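Replicative DNA helicase (Mycobacterium smegmatis, PDB 6OWN) carries a self-splicing intein that probably excises itself and joins the flanking helicase segments, a reaction that zinc reversibly inhibits. Local coordinates at residues 49-54 / 103-108. Residues are numbered along the deposited sequence; the frame is centred on the assembly and turned at random.
Sequences YVVEFS and VQITAV
A classic beta bulge, with T106 and A107 both set against E52, interrupts the antiparallel pairing of strands 48-53 and 103-111 at the middle of a four-stranded sheet. E52 N gives a nearly straight bond to A107 O (2.9 Å, 169° at the hydrogen), while E52 O accepts T106 N at 2.8 Å and, weakly, A107 N. This shared carbonyl takes up the extra residue, and the register moves by one between the E52–A107 and F53–I105 pairs. Beyond the bulge S54 grips Q104 twice: S54 N bonds to Q104 O, and S54 OG, turned by chi1 (56°) to lie between the backbone N and the carbonyl carbon, receives Q104 N at 2.8 Å.

On the face carrying V51, F53, I105 and V108 the contact is apolar. The F53 and I105 side chains lie side by side, pointing the same way, with F53 CE1 3.8 Å from I105 CG1, and V103 CG1 crosses to within 3.5 Å of F53 CB; I59 of the neighbouring strand 58-62 adds to this packing. On the other face a water joins E52 OE1 to T106 OG1, and E52 OE2 forms a salt bridge with R109. At the far end Y49 CD2 meets V108 CG1 at 3.8 Å, and the Y49 side chain lies about 3 Å from a bound zinc ion. Such a bulged antiparallel pair fits the all-beta Hint fold of intein splicing domains.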
# COMPACT_ATOMS: atom_id res chain seq x y z
N TYR A 49 -3.98 -9.44 6.23
CA TYR A 49 -2.91 -10.24 5.63
C TYR A 49 -1.58 -9.53 5.88
O TYR A 49 -1.53 -8.31 5.97
CB TYR A 49 -3.09 -10.41 4.11
CG TYR A 49 -4.26 -11.25 3.68
CD1 TYR A 49 -5.56 -10.77 3.75
CD2 TYR A 49 -4.06 -12.53 3.18
CE1 TYR A 49 -6.63 -11.56 3.36
CE2 TYR A 49 -5.12 -13.32 2.78
CZ TYR A 49 -6.40 -12.84 2.87
OH TYR A 49 -7.46 -13.62 2.47
N VAL A 50 -0.52 -10.32 5.97
CA VAL A 50 0.85 -9.84 5.83
C VAL A 50 1.32 -10.17 4.43
O VAL A 50 1.19 -11.31 3.96
CB VAL A 50 1.80 -10.45 6.88
CG1 VAL A 50 3.11 -9.67 6.90
CG2 VAL A 50 1.16 -10.44 8.25
N VAL A 51 1.86 -9.18 3.73
CA VAL A 51 2.49 -9.37 2.44
C VAL A 51 3.98 -9.15 2.65
O VAL A 51 4.39 -8.07 3.09
CB VAL A 51 1.93 -8.41 1.38
CG1 VAL A 51 2.51 -8.70 0.01
CG2 VAL A 51 0.40 -8.50 1.33
N GLU A 52 4.78 -10.17 2.38
CA GLU A 52 6.23 -10.08 2.52
C GLU A 52 6.88 -9.89 1.15
O GLU A 52 6.46 -10.52 0.17
CB GLU A 52 6.79 -11.32 3.22
CG GLU A 52 6.40 -11.38 4.69
CD GLU A 52 6.73 -12.72 5.33
OE1 GLU A 52 7.20 -13.63 4.61
OE2 GLU A 52 6.50 -12.86 6.55
N PHE A 53 7.88 -9.02 1.08
CA PHE A 53 8.52 -8.64 -0.17
C PHE A 53 10.00 -9.00 -0.18
O PHE A 53 10.65 -9.13 0.86
CB PHE A 53 8.37 -7.14 -0.45
CG PHE A 53 6.96 -6.67 -0.50
CD1 PHE A 53 6.21 -6.79 -1.65
CD2 PHE A 53 6.38 -6.08 0.60
CE1 PHE A 53 4.90 -6.35 -1.70
CE2 PHE A 53 5.07 -5.65 0.56
CZ PHE A 53 4.33 -5.78 -0.59
N SER A 54 10.53 -9.13 -1.40
CA SER A 54 11.91 -9.53 -1.62
C SER A 54 12.92 -8.47 -1.18
O SER A 54 14.09 -8.79 -1.03
CB SER A 54 12.12 -9.86 -3.10
OG SER A 54 11.76 -8.75 -3.91
N VAL A 103 10.12 -5.00 -7.15
CA VAL A 103 10.12 -5.83 -5.95
C VAL A 103 9.19 -7.02 -6.17
O VAL A 103 8.15 -6.90 -6.83
CB VAL A 103 9.71 -4.98 -4.74
CG1 VAL A 103 9.24 -5.85 -3.60
CG2 VAL A 103 10.86 -4.10 -4.29
N GLN A 104 9.57 -8.17 -5.63
CA GLN A 104 8.79 -9.40 -5.75
C GLN A 104 8.11 -9.75 -4.43
O GLN A 104 8.70 -9.61 -3.36
CB GLN A 104 9.69 -10.55 -6.20
CG GLN A 104 8.97 -11.88 -6.38
CD GLN A 104 9.91 -12.98 -6.86
OE1 GLN A 104 9.47 -14.03 -7.31
NE2 GLN A 104 11.21 -12.73 -6.76
N ILE A 105 6.87 -10.22 -4.52
CA ILE A 105 6.16 -10.77 -3.37
C ILE A 105 6.71 -12.16 -3.08
O ILE A 105 6.70 -13.04 -3.95
CB ILE A 105 4.64 -10.82 -3.63
CG1 ILE A 105 4.08 -9.40 -3.74
CG2 ILE A 105 3.93 -11.63 -2.54
CD1 ILE A 105 2.81 -9.33 -4.53
N THR A 106 7.19 -12.37 -1.86
CA THR A 106 7.72 -13.67 -1.51
C THR A 106 6.78 -14.51 -0.65
O THR A 106 6.92 -15.74 -0.64
CB THR A 106 9.07 -13.51 -0.79
OG1 THR A 106 8.90 -12.67 0.36
CG2 THR A 106 10.07 -12.85 -1.72
N ALA A 107 5.82 -13.90 0.04
CA ALA A 107 4.85 -14.68 0.80
C ALA A 107 3.63 -13.83 1.10
O ALA A 107 3.72 -12.60 1.16
CB ALA A 107 5.45 -15.23 2.10
N VAL A 108 2.49 -14.49 1.27
CA VAL A 108 1.23 -13.87 1.68
C VAL A 108 0.53 -14.81 2.64
O VAL A 108 0.32 -15.99 2.32
CB VAL A 108 0.29 -13.59 0.48
CG1 VAL A 108 -0.99 -12.92 0.98
CG2 VAL A 108 0.95 -12.73 -0.58
O HOH W 1 8.76 -14.18 2.45